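Local atomic coordinates of peptide ABC transporter, peptide-binding protein (Thermus thermophilus, PDB entry 2D5W), a protein that binds oligopeptides, here holding a pentapeptide, and probably delivers them to an ABC transporter for uptake across the membrane. Residues F41-I45 with V56-P62; P299-W303 with T354-V359; L332-R337 with Y370-K376; Y409-A413 with A441-F447. The contacts are given in a common frame with arbitrary orientation. Residues are numbered along the deposited sequence.

How the contacts relate
Contact 1 comes first along the chain. It closes the short loop that holds strands 45-47 and 53-55. Contacts 2 and 3 follow and cross: 332-337 lies between the two segments of contact 2, and 370-376 comes after both. Contact 2 lays the loop after helix 337-345 on strand 293-308. Contact 3 ties the end of helix 325-333 to the start of helix 374-383. Contact 4 then joins the chain just beyond strands 401-410 and 435-438, next to the bound peptide. Contacts 2 and 4 reach the same mixed sheet, with nearest atoms about 10 Å apart. Contact 1 lies far off, its centre about 48 Å from that of contact 3.

Contact 1: residues F41-I45 with V56-P62; sequences FAPFI and VLATEVP
Two irregular segments close the loop that carries strands 45-47 and 53-55. Phe44 and Leu57 have the nearest CA atoms, 4.3 Å apart. Leu57 N donates to Pro43 O at 3.0 Å. Phe44 O takes both Val56 N and Ala58 N, each at 3.0 Å. Phe44 is near-helical (phi/psi -76/-44), while Ile45 is extended. Together they stand opposite the single residue Ile153 and both bond to its backbone, a classic beta bulge. Ala42 is also served from outside: its N by Ser210 and its O by Tyr156. In 56-62, Leu57 and Thr59 make backbone hydrogen bonds to Arg88 and Thr86 respectively, and Asn66 ND2 donates to Val61 O. Glu60 forms a salt bridge with Arg68. Ala42 CB lies 3.9 Å from Val56 CG1 and from Leu57 CG. Phe44 CB meets Ala58 CB at 3.8 Å, and the m rotamer of Phe44 sets its CD2 4.0 Å from Leu57 CB. Ile45, m at both chi angles, brings CD1 to 3.8 Å from Ala58 CB and 4.2 Å from Val61 CG2 and Pro62 CD. Polar bonding across the contact is thus wholly backbone to backbone; the side chains add only apolar contact.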
loop_
_atom_site.group_PDB
_atom_site.type_symbol
_atom_site.label_atom_id
_atom_site.label_comp_id
_atom_site.label_asym_id
_atom_site.label_seq_id
_atom_site.Cartn_x
_atom_site.Cartn_y
_atom_site.Cartn_z
ATOM N N PHE A 41 -15.853 -0.686 5.352
ATOM C CA PHE A 41 -15.858 0.733 5.688
ATOM C C PHE A 41 -15.941 1.565 4.420
ATOM O O PHE A 41 -15.114 1.422 3.521
ATOM C CB PHE A 41 -14.585 1.081 6.463
ATOM C CG PHE A 41 -14.489 0.400 7.799
ATOM C CD1 PHE A 41 -15.154 0.919 8.906
ATOM C CD2 PHE A 41 -13.789 -0.791 7.939
ATOM C CE1 PHE A 41 -15.128 0.259 10.136
ATOM C CE2 PHE A 41 -13.758 -1.460 9.163
ATOM C CZ PHE A 41 -14.431 -0.933 10.264
ATOM N N ALA A 42 -16.940 2.435 4.349
ATOM C CA ALA A 42 -17.128 3.272 3.174
ATOM C C ALA A 42 -16.602 4.685 3.381
ATOM O O ALA A 42 -16.678 5.240 4.475
ATOM C CB ALA A 42 -18.604 3.318 2.803
ATOM N N PRO A 43 -16.055 5.289 2.321
ATOM C CA PRO A 43 -15.524 6.649 2.417
ATOM C C PRO A 43 -16.629 7.689 2.253
ATOM O O PRO A 43 -17.762 7.359 1.900
ATOM C CB PRO A 43 -14.536 6.699 1.263
ATOM C CG PRO A 43 -15.253 5.895 0.203
ATOM C CD PRO A 43 -15.787 4.708 0.991
ATOM N N PHE A 44 -16.297 8.945 2.529
ATOM C CA PHE A 44 -17.254 10.024 2.333
ATOM C C PHE A 44 -17.289 10.267 0.827
ATOM O O PHE A 44 -18.354 10.415 0.231
ATOM C CB PHE A 44 -16.796 11.293 3.056
ATOM C CG PHE A 44 -16.918 11.215 4.550
ATOM C CD1 PHE A 44 -15.822 11.470 5.367
ATOM C CD2 PHE A 44 -18.130 10.882 5.142
ATOM C CE1 PHE A 44 -15.932 11.394 6.752
ATOM C CE2 PHE A 44 -18.251 10.802 6.525
ATOM C CZ PHE A 44 -17.149 11.059 7.332
ATOM N N ILE A 45 -16.101 10.287 0.230
ATOM C CA ILE A 45 -15.926 10.488 -1.203
ATOM C C ILE A 45 -15.119 9.308 -1.737
ATOM O O ILE A 45 -14.043 9.003 -1.218
ATOM C CB ILE A 45 -15.140 11.788 -1.496
ATOM C CG1 ILE A 45 -15.884 12.995 -0.914
ATOM C CG2 ILE A 45 -14.923 11.940 -3.002
ATOM C CD1 ILE A 45 -17.269 13.213 -1.483
ATOM N N VAL A 56 -20.108 8.983 -1.719
ATOM C CA VAL A 56 -20.506 7.711 -1.137
ATOM C C VAL A 56 -21.259 8.070 0.145
ATOM O O VAL A 56 -22.474 8.261 0.091
ATOM C CB VAL A 56 -19.296 6.779 -0.873
ATOM C CG1 VAL A 56 -19.773 5.466 -0.251
ATOM C CG2 VAL A 56 -18.578 6.491 -2.194
ATOM N N LEU A 57 -20.580 8.205 1.280
ATOM C CA LEU A 57 -21.305 8.568 2.495
ATOM C C LEU A 57 -21.535 10.074 2.633
ATOM O O LEU A 57 -22.266 10.509 3.524
ATOM C CB LEU A 57 -20.610 8.008 3.739
ATOM C CG LEU A 57 -20.626 6.476 3.822
ATOM C CD1 LEU A 57 -20.088 6.031 5.172
ATOM C CD2 LEU A 57 -22.043 5.955 3.621
ATOM N N ALA A 58 -20.909 10.862 1.760
ATOM C CA ALA A 58 -21.101 12.313 1.751
ATOM C C ALA A 58 -22.174 12.602 0.697
ATOM O O ALA A 58 -22.405 11.790 -0.198
ATOM C CB ALA A 58 -19.804 13.023 1.393
ATOM N N THR A 59 -22.822 13.760 0.796
ATOM C CA THR A 59 -23.889 14.120 -0.137
ATOM C C THR A 59 -23.433 14.492 -1.541
ATOM O O THR A 59 -24.156 14.261 -2.512
ATOM C CB THR A 59 -24.712 15.298 0.393
ATOM O OG1 THR A 59 -23.851 16.430 0.564
ATOM C CG2 THR A 59 -25.364 14.945 1.725
ATOM N N GLU A 60 -22.251 15.084 -1.652
ATOM C CA GLU A 60 -21.750 15.485 -2.955
ATOM C C GLU A 60 -20.273 15.828 -2.917
ATOM O O GLU A 60 -19.723 16.177 -1.871
ATOM C CB GLU A 60 -22.546 16.686 -3.485
ATOM C CG GLU A 60 -22.454 17.933 -2.628
ATOM C CD GLU A 60 -23.210 19.109 -3.228
ATOM O OE1 GLU A 60 -23.227 20.187 -2.600
ATOM O OE2 GLU A 60 -23.786 18.957 -4.325
ATOM N N VAL A 61 -19.631 15.718 -4.072
ATOM C CA VAL A 61 -18.214 16.023 -4.189
ATOM C C VAL A 61 -18.012 17.534 -4.125
ATOM O O VAL A 61 -18.660 18.286 -4.854
ATOM C CB VAL A 61 -17.649 15.498 -5.524
ATOM C CG1 VAL A 61 -16.191 15.888 -5.665
ATOM C CG2 VAL A 61 -17.801 13.984 -5.592
ATOM N N PRO A 62 -17.127 18.000 -3.236
ATOM C CA PRO A 62 -16.876 19.439 -3.122
ATOM C C PRO A 62 -16.107 19.972 -4.326
ATOM O O PRO A 62 -15.164 19.339 -4.798
ATOM C CB PRO A 62 -16.072 19.547 -1.832
ATOM C CG PRO A 62 -15.324 18.244 -1.790
ATOM C CD PRO A 62 -16.386 17.249 -2.208
#

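Contact 2: residues P299-W303 with T354-V359; sequences PGAIW and TWIAPV
The face of Trp303 rests on the backbone and CB of Trp355 rather than on its indole. Trp355 CB sits 3.6 Å from the centroid of the Trp303 six-membered ring, 6° off the normal, a CH-pi contact. The setting is a mixed sheet of a periplasmic-type solute-binding fold, where loop 354-359 lies along strand 293-308. The strand turns a corner at Ala301, the centre of an inverse gamma turn (phi/psi -91/77) with a weak Ile302 N to Gly300 O bond of 3.1 Å. The loop runs in the opposite direction, without beta pairing; the nearest CA atoms are Ala301 and Ala357 (5.0 Å) and Trp303 and Trp355 (6.5 Å). Trp303 is t. Trp355 is p; its NE1 hydrogen-bonds to Glu474, and the indole joins Phe479, Phe511 and Trp538. Ile302 points away from the loop and packs on a basic side chain of the bound peptide. At the corner, Ala357 CB touches Ala301 CA at 3.6 Å, and Val359 CG2 lies 3.7 Å from Gly300 C.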
loop_
_atom_site.group_PDB
_atom_site.type_symbol
_atom_site.label_atom_id
_atom_site.label_comp_id
_atom_site.label_asym_id
_atom_site.label_seq_id
_atom_site.Cartn_x
_atom_site.Cartn_y
_atom_site.Cartn_z
ATOM N N PRO A 299 -3.240 -2.649 -15.625
ATOM C CA PRO A 299 -2.025 -1.927 -15.244
ATOM C C PRO A 299 -2.321 -0.998 -14.071
ATOM O O PRO A 299 -3.430 -0.488 -13.936
ATOM C CB PRO A 299 -1.671 -1.158 -16.514
ATOM C CG PRO A 299 -2.167 -2.062 -17.593
ATOM C CD PRO A 299 -3.522 -2.466 -17.059
ATOM N N GLY A 300 -1.326 -0.799 -13.219
ATOM C CA GLY A 300 -1.503 0.074 -12.076
ATOM C C GLY A 300 -0.155 0.577 -11.614
ATOM O O GLY A 300 0.866 0.287 -12.234
ATOM N N ALA A 301 -0.143 1.341 -10.531
ATOM C CA ALA A 301 1.103 1.861 -9.990
ATOM C C ALA A 301 1.569 0.827 -8.974
ATOM O O ALA A 301 1.433 1.010 -7.766
ATOM C CB ALA A 301 0.859 3.208 -9.324
ATOM N N ILE A 302 2.113 -0.268 -9.494
ATOM C CA ILE A 302 2.584 -1.388 -8.688
ATOM C C ILE A 302 4.060 -1.560 -9.015
ATOM O O ILE A 302 4.426 -2.029 -10.096
ATOM C CB ILE A 302 1.801 -2.661 -9.049
ATOM C CG1 ILE A 302 0.297 -2.366 -8.999
ATOM C CG2 ILE A 302 2.150 -3.779 -8.075
ATOM C CD1 ILE A 302 -0.556 -3.374 -9.742
ATOM N N TRP A 303 4.903 -1.197 -8.060
ATOM C CA TRP A 303 6.340 -1.211 -8.264
ATOM C C TRP A 303 7.097 -2.280 -7.490
ATOM O O TRP A 303 7.313 -2.150 -6.280
ATOM C CB TRP A 303 6.872 0.189 -7.927
ATOM C CG TRP A 303 8.348 0.370 -8.046
ATOM C CD1 TRP A 303 9.117 0.186 -9.160
ATOM C CD2 TRP A 303 9.233 0.814 -7.015
ATOM N NE1 TRP A 303 10.430 0.487 -8.883
ATOM C CE2 TRP A 303 10.528 0.878 -7.572
ATOM C CE3 TRP A 303 9.055 1.167 -5.671
ATOM C CZ2 TRP A 303 11.643 1.279 -6.830
ATOM C CZ3 TRP A 303 10.161 1.565 -4.935
ATOM C CH2 TRP A 303 11.440 1.618 -5.516
ATOM N N THR A 354 12.833 3.641 -12.118
ATOM C CA THR A 354 12.411 4.679 -11.184
ATOM C C THR A 354 11.283 4.089 -10.329
ATOM O O THR A 354 10.858 2.962 -10.580
ATOM C CB THR A 354 11.943 5.936 -11.953
ATOM O OG1 THR A 354 11.537 6.942 -11.024
ATOM C CG2 THR A 354 10.795 5.605 -12.890
ATOM N N TRP A 355 10.801 4.827 -9.327
ATOM C CA TRP A 355 9.750 4.308 -8.443
ATOM C C TRP A 355 8.328 4.672 -8.843
ATOM O O TRP A 355 7.374 4.113 -8.299
ATOM C CB TRP A 355 10.004 4.757 -6.993
ATOM C CG TRP A 355 9.484 6.136 -6.655
ATOM C CD1 TRP A 355 8.249 6.450 -6.153
ATOM C CD2 TRP A 355 10.170 7.382 -6.836
ATOM N NE1 TRP A 355 8.125 7.811 -6.016
ATOM C CE2 TRP A 355 9.287 8.408 -6.429
ATOM C CE3 TRP A 355 11.442 7.732 -7.306
ATOM C CZ2 TRP A 355 9.637 9.761 -6.478
ATOM C CZ3 TRP A 355 11.790 9.078 -7.354
ATOM C CH2 TRP A 355 10.889 10.075 -6.945
ATOM N N ILE A 356 8.187 5.595 -9.792
ATOM C CA ILE A 356 6.871 6.031 -10.256
ATOM C C ILE A 356 6.489 5.272 -11.525
ATOM O O ILE A 356 7.202 5.329 -12.524
ATOM C CB ILE A 356 6.867 7.554 -10.539
ATOM C CG1 ILE A 356 7.199 8.318 -9.253
ATOM C CG2 ILE A 356 5.509 7.980 -11.085
ATOM C CD1 ILE A 356 7.267 9.827 -9.421
ATOM N N ALA A 357 5.364 4.561 -11.484
ATOM C CA ALA A 357 4.906 3.776 -12.626
ATOM C C ALA A 357 4.428 4.638 -13.791
ATOM O O ALA A 357 3.943 5.754 -13.593
ATOM C CB ALA A 357 3.792 2.826 -12.189
ATOM N N PRO A 358 4.558 4.125 -15.025
ATOM C CA PRO A 358 4.142 4.843 -16.234
ATOM C C PRO A 358 2.695 5.340 -16.237
ATOM O O PRO A 358 2.388 6.335 -16.895
ATOM C CB PRO A 358 4.408 3.830 -17.343
ATOM C CG PRO A 358 5.617 3.108 -16.836
ATOM C CD PRO A 358 5.280 2.887 -15.376
ATOM N N VAL A 359 1.804 4.660 -15.518
ATOM C CA VAL A 359 0.408 5.095 -15.477
ATOM C C VAL A 359 0.286 6.487 -14.864
ATOM O O VAL A 359 -0.712 7.175 -15.072
ATOM C CB VAL A 359 -0.495 4.114 -14.685
ATOM C CG1 VAL A 359 -0.592 2.786 -15.420
ATOM C CG2 VAL A 359 0.041 3.914 -13.284
#

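Contact 3: residues L332-R337 with Y370-K376; sequences LHALNR and YEFDLKK
Asp373 N donates to His333 O and His333 ND1 to Glu371 O, both hydrogen bonds of 2.8 Å; Arg337 NH1 donates to Tyr370 O at 2.9 Å. One water accepts from Arg337 NE (2.9 Å) and lies 2.7 Å from Leu335 O and 2.8 Å from Tyr370 O, bridging the segments. Another accepts from Arg337 NH1 (2.8 Å) and Tyr370 N (3.0 Å). Asp373 OD1 N-caps helix 374-383, accepting Lys376 N at 3.1 Å. Lys376 NZ salt-bridges Glu371 OE2 at 2.7 Å. The CA atoms of His333 and Phe372 are 4.7 Å apart, and Asn336 centres an inverse gamma turn (phi/psi -82/72). The His333 ring lies between Tyr370 CB and Lys376 CD, on opposite faces. The edge of Tyr370 points at the His333 face, centroids 5.4 Å apart, planes at 67°. Asn336 CB lies 3.6 Å from the Phe372 ring centroid. The contact links helices 325-333 and 374-383. Helix 416-431 packs on Ala334 to Asn336, and strand 544-557 on Leu332 and Arg337, whose NH2 hydrogen-bonds to Pro546 O.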
loop_
_atom_site.group_PDB
_atom_site.type_symbol
_atom_site.label_atom_id
_atom_site.label_comp_id
_atom_site.label_asym_id
_atom_site.label_seq_id
_atom_site.Cartn_x
_atom_site.Cartn_y
_atom_site.Cartn_z
ATOM N N LEU A 332 22.761 -3.927 -8.462
ATOM C CA LEU A 332 21.810 -3.808 -9.563
ATOM C C LEU A 332 22.402 -4.288 -10.887
ATOM O O LEU A 332 21.702 -4.909 -11.693
ATOM C CB LEU A 332 21.298 -2.366 -9.690
ATOM C CG LEU A 332 20.076 -2.188 -10.606
ATOM C CD1 LEU A 332 18.962 -3.144 -10.186
ATOM C CD2 LEU A 332 19.592 -0.745 -10.555
ATOM N N HIS A 333 23.682 -4.002 -11.119
ATOM C CA HIS A 333 24.345 -4.450 -12.347
ATOM C C HIS A 333 24.418 -5.978 -12.383
ATOM O O HIS A 333 24.581 -6.574 -13.452
ATOM C CB HIS A 333 25.774 -3.893 -12.446
ATOM C CG HIS A 333 25.858 -2.510 -13.015
ATOM N ND1 HIS A 333 25.324 -2.170 -14.239
ATOM C CD2 HIS A 333 26.468 -1.393 -12.550
ATOM C CE1 HIS A 333 25.603 -0.905 -14.505
ATOM N NE2 HIS A 333 26.298 -0.412 -13.495
ATOM N N ALA A 334 24.307 -6.609 -11.216
ATOM C CA ALA A 334 24.363 -8.065 -11.126
ATOM C C ALA A 334 22.987 -8.722 -11.195
ATOM O O ALA A 334 22.884 -9.946 -11.184
ATOM C CB ALA A 334 25.075 -8.478 -9.845
ATOM N N LEU A 335 21.931 -7.913 -11.247
ATOM C CA LEU A 335 20.572 -8.439 -11.341
ATOM C C LEU A 335 20.159 -8.400 -12.808
ATOM O O LEU A 335 20.016 -7.326 -13.393
ATOM C CB LEU A 335 19.603 -7.596 -10.504
ATOM C CG LEU A 335 19.940 -7.433 -9.017
ATOM C CD1 LEU A 335 18.771 -6.764 -8.307
ATOM C CD2 LEU A 335 20.227 -8.789 -8.385
ATOM N N ASN A 336 19.981 -9.569 -13.415
ATOM C CA ASN A 336 19.599 -9.620 -14.818
ATOM C C ASN A 336 18.097 -9.410 -14.937
ATOM O O ASN A 336 17.339 -10.334 -15.237
ATOM C CB ASN A 336 19.997 -10.960 -15.433
ATOM C CG ASN A 336 19.821 -10.975 -16.931
ATOM O OD1 ASN A 336 19.408 -9.979 -17.528
ATOM N ND2 ASN A 336 20.135 -12.105 -17.552
ATOM N N ARG A 337 17.680 -8.170 -14.706
ATOM C CA ARG A 337 16.271 -7.810 -14.747
ATOM C C ARG A 337 15.635 -7.981 -16.119
ATOM O O ARG A 337 14.517 -8.485 -16.229
ATOM C CB ARG A 337 16.097 -6.371 -14.253
ATOM C CG ARG A 337 16.545 -6.172 -12.809
ATOM C CD ARG A 337 16.457 -4.716 -12.401
ATOM N NE ARG A 337 17.389 -3.896 -13.167
ATOM C CZ ARG A 337 17.261 -2.586 -13.347
ATOM N NH1 ARG A 337 18.158 -1.924 -14.062
ATOM N NH2 ARG A 337 16.234 -1.933 -12.820
ATOM N N TYR A 370 20.736 0.893 -15.255
ATOM C CA TYR A 370 21.820 -0.007 -14.884
ATOM C C TYR A 370 21.629 -1.356 -15.560
ATOM O O TYR A 370 20.886 -2.212 -15.077
ATOM C CB TYR A 370 21.851 -0.175 -13.368
ATOM C CG TYR A 370 22.153 1.109 -12.636
ATOM C CD1 TYR A 370 23.457 1.429 -12.257
ATOM C CD2 TYR A 370 21.138 2.017 -12.332
ATOM C CE1 TYR A 370 23.742 2.614 -11.591
ATOM C CE2 TYR A 370 21.412 3.209 -11.667
ATOM C CZ TYR A 370 22.716 3.500 -11.298
ATOM O OH TYR A 370 22.991 4.666 -10.623
ATOM N N GLU A 371 22.312 -1.543 -16.682
ATOM C CA GLU A 371 22.201 -2.784 -17.432
ATOM C C GLU A 371 22.881 -3.942 -16.710
ATOM O O GLU A 371 23.719 -3.737 -15.834
ATOM C CB GLU A 371 22.815 -2.616 -18.830
ATOM C CG GLU A 371 24.345 -2.641 -18.879
ATOM C CD GLU A 371 25.005 -1.336 -18.464
ATOM O OE1 GLU A 371 24.312 -0.427 -17.959
ATOM O OE2 GLU A 371 26.236 -1.222 -18.645
ATOM N N PHE A 372 22.503 -5.159 -17.079
ATOM C CA PHE A 372 23.098 -6.348 -16.489
ATOM C C PHE A 372 24.535 -6.451 -16.993
ATOM O O PHE A 372 24.769 -6.597 -18.191
ATOM C CB PHE A 372 22.307 -7.588 -16.904
ATOM C CG PHE A 372 22.886 -8.874 -16.391
ATOM C CD1 PHE A 372 23.073 -9.073 -15.028
ATOM C CD2 PHE A 372 23.245 -9.888 -17.271
ATOM C CE1 PHE A 372 23.612 -10.264 -14.548
ATOM C CE2 PHE A 372 23.785 -11.083 -16.801
ATOM C CZ PHE A 372 23.969 -11.271 -15.437
ATOM N N ASP A 373 25.491 -6.355 -16.075
ATOM C CA ASP A 373 26.909 -6.433 -16.427
ATOM C C ASP A 373 27.708 -6.822 -15.191
ATOM O O ASP A 373 28.017 -5.979 -14.345
ATOM C CB ASP A 373 27.405 -5.081 -16.941
ATOM C CG ASP A 373 28.805 -5.154 -17.524
ATOM O OD1 ASP A 373 29.627 -5.945 -17.020
ATOM O OD2 ASP A 373 29.085 -4.407 -18.483
ATOM N N LEU A 374 28.049 -8.101 -15.092
ATOM C CA LEU A 374 28.799 -8.589 -13.946
ATOM C C LEU A 374 30.187 -7.968 -13.840
ATOM O O LEU A 374 30.719 -7.822 -12.743
ATOM C CB LEU A 374 28.900 -10.115 -13.995
ATOM C CG LEU A 374 27.561 -10.854 -13.897
ATOM C CD1 LEU A 374 27.801 -12.354 -13.946
ATOM C CD2 LEU A 374 26.850 -10.475 -12.606
ATOM N N LYS A 375 30.775 -7.600 -14.973
ATOM C CA LYS A 375 32.098 -6.988 -14.955
ATOM C C LYS A 375 32.054 -5.648 -14.230
ATOM O O LYS A 375 32.936 -5.337 -13.428
ATOM C CB LYS A 375 32.619 -6.788 -16.381
ATOM C CG LYS A 375 32.932 -8.083 -17.111
ATOM C CD LYS A 375 33.464 -7.818 -18.513
ATOM C CE LYS A 375 34.752 -7.007 -18.482
ATOM N NZ LYS A 375 35.836 -7.707 -17.737
ATOM N N LYS A 376 31.026 -4.853 -14.513
ATOM C CA LYS A 376 30.886 -3.555 -13.861
ATOM C C LYS A 376 30.659 -3.739 -12.365
ATOM O O LYS A 376 31.201 -2.995 -11.551
ATOM C CB LYS A 376 29.730 -2.759 -14.471
ATOM C CG LYS A 376 30.044 -2.160 -15.831
ATOM C CD LYS A 376 28.944 -1.212 -16.287
ATOM C CE LYS A 376 29.313 -0.532 -17.595
ATOM N NZ LYS A 376 28.267 0.432 -18.031
HETATM O O HOH W 1 19.950 -4.741 -14.271
HETATM O O HOH W 2 18.093 0.918 -13.882
#

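Contact 4: residues Y409-A413 with A441-F447; sequences YVTTA and APSAVVF
Ala441, extended, begins the second segment with a single beta bridge to Thr412 (CA-CA 5.4 Å). Its N donates weakly to Thr411 O at 3.3 Å, and its O accepts Ala413 N at 2.9 Å. Pro442 occupies the N-cap position of helix 443-446, and its O accepts Val445 N (2.8 Å) and Val446 N (2.9 Å). Ser443 brings CB 4.4 Å from Thr412 CG2, while its OG bonds to Gln14 and Gln30. Val446, m, sets CG1 4.1 Å from Val410 CG1 and CG2 4.1 Å from Thr412 CG2. Phe447, m, has CZ 3.7 Å from Thr412 CG2; the ring also meets Phe466 edge-to-face. Thr412 is p, and its OG1 bonds to Arg418. The contact extends, by one parallel bridge, the pairing of strands 401-410 and 435-438, which helix 416-431 joins in a beta-alpha-beta crossover. Two backbone bonds, one of them weak, hold the main chains together, and the Thr412 methyl packs against the ring of Phe447, which itself touches an apolar side chain of the bound peptide.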
loop_
_atom_site.group_PDB
_atom_site.type_symbol
_atom_site.label_atom_id
_atom_site.label_comp_id
_atom_site.label_asym_id
_atom_site.label_seq_id
_atom_site.Cartn_x
_atom_site.Cartn_y
_atom_site.Cartn_z
ATOM N N TYR A 409 18.136 -11.690 2.261
ATOM C CA TYR A 409 17.204 -11.404 1.169
ATOM C C TYR A 409 15.837 -11.896 1.626
ATOM O O TYR A 409 15.561 -13.101 1.656
ATOM C CB TYR A 409 17.670 -12.125 -0.100
ATOM C CG TYR A 409 17.025 -11.716 -1.414
ATOM C CD1 TYR A 409 17.612 -12.096 -2.619
ATOM C CD2 TYR A 409 15.822 -11.006 -1.465
ATOM C CE1 TYR A 409 17.030 -11.788 -3.841
ATOM C CE2 TYR A 409 15.223 -10.692 -2.697
ATOM C CZ TYR A 409 15.839 -11.091 -3.879
ATOM O OH TYR A 409 15.282 -10.817 -5.110
ATOM N N VAL A 410 14.999 -10.939 2.002
ATOM C CA VAL A 410 13.662 -11.203 2.505
ATOM C C VAL A 410 12.568 -10.931 1.488
ATOM O O VAL A 410 12.630 -9.959 0.746
ATOM C CB VAL A 410 13.347 -10.294 3.725
ATOM C CG1 VAL A 410 11.929 -10.537 4.217
ATOM C CG2 VAL A 410 14.357 -10.528 4.827
ATOM N N THR A 411 11.577 -11.812 1.442
ATOM C CA THR A 411 10.411 -11.573 0.609
ATOM C C THR A 411 9.261 -12.382 1.191
ATOM O O THR A 411 9.419 -13.063 2.210
ATOM C CB THR A 411 10.627 -11.904 -0.895
ATOM O OG1 THR A 411 9.593 -11.261 -1.656
ATOM C CG2 THR A 411 10.579 -13.403 -1.161
ATOM N N THR A 412 8.100 -12.278 0.559
ATOM C CA THR A 412 6.901 -12.972 1.002
ATOM C C THR A 412 6.931 -14.456 0.662
ATOM O O THR A 412 6.858 -14.838 -0.512
ATOM C CB THR A 412 5.652 -12.360 0.351
ATOM O OG1 THR A 412 5.831 -12.340 -1.071
ATOM C CG2 THR A 412 5.417 -10.938 0.837
ATOM N N ALA A 413 7.023 -15.291 1.692
ATOM C CA ALA A 413 7.040 -16.736 1.506
ATOM C C ALA A 413 5.748 -17.172 0.825
ATOM O O ALA A 413 4.679 -16.624 1.096
ATOM C CB ALA A 413 7.180 -17.438 2.856
ATOM N N ALA A 441 8.991 -14.912 4.923
ATOM C CA ALA A 441 7.909 -15.120 5.876
ATOM C C ALA A 441 6.619 -14.620 5.234
ATOM O O ALA A 441 6.652 -13.956 4.200
ATOM C CB ALA A 441 8.197 -14.366 7.179
ATOM N N PRO A 442 5.464 -14.933 5.834
ATOM C CA PRO A 442 4.187 -14.483 5.267
ATOM C C PRO A 442 4.021 -12.967 5.258
ATOM O O PRO A 442 4.650 -12.250 6.043
ATOM C CB PRO A 442 3.146 -15.138 6.177
ATOM C CG PRO A 442 3.852 -16.335 6.731
ATOM C CD PRO A 442 5.239 -15.810 6.997
ATOM N N SER A 443 3.158 -12.498 4.364
ATOM C CA SER A 443 2.824 -11.087 4.241
ATOM C C SER A 443 2.397 -10.532 5.605
ATOM O O SER A 443 2.802 -9.438 5.995
ATOM C CB SER A 443 1.685 -10.938 3.222
ATOM O OG SER A 443 1.063 -9.667 3.292
ATOM N N ALA A 444 1.591 -11.305 6.331
ATOM C CA ALA A 444 1.097 -10.889 7.643
ATOM C C ALA A 444 2.218 -10.676 8.656
ATOM O O ALA A 444 2.016 -10.028 9.686
ATOM C CB ALA A 444 0.100 -11.913 8.171
ATOM N N VAL A 445 3.391 -11.229 8.368
ATOM C CA VAL A 445 4.549 -11.080 9.242
ATOM C C VAL A 445 5.489 -9.975 8.758
ATOM O O VAL A 445 5.785 -9.037 9.498
ATOM C CB VAL A 445 5.356 -12.402 9.341
ATOM C CG1 VAL A 445 6.653 -12.167 10.109
ATOM C CG2 VAL A 445 4.528 -13.465 10.045
ATOM N N VAL A 446 5.937 -10.062 7.508
ATOM C CA VAL A 446 6.888 -9.077 6.999
ATOM C C VAL A 446 6.350 -7.668 6.803
ATOM O O VAL A 446 7.117 -6.705 6.818
ATOM C CB VAL A 446 7.557 -9.552 5.677
ATOM C CG1 VAL A 446 8.258 -10.883 5.904
ATOM C CG2 VAL A 446 6.529 -9.663 4.557
ATOM N N PHE A 447 5.038 -7.533 6.636
ATOM C CA PHE A 447 4.453 -6.215 6.435
ATOM C C PHE A 447 3.867 -5.612 7.711
ATOM O O PHE A 447 3.249 -4.550 7.671
ATOM C CB PHE A 447 3.403 -6.270 5.319
ATOM C CG PHE A 447 3.974 -6.631 3.968
ATOM C CD1 PHE A 447 3.240 -7.420 3.091
ATOM C CD2 PHE A 447 5.239 -6.189 3.570
ATOM C CE1 PHE A 447 3.748 -7.772 1.843
ATOM C CE2 PHE A 447 5.756 -6.537 2.316
ATOM C CZ PHE A 447 5.006 -7.329 1.456
#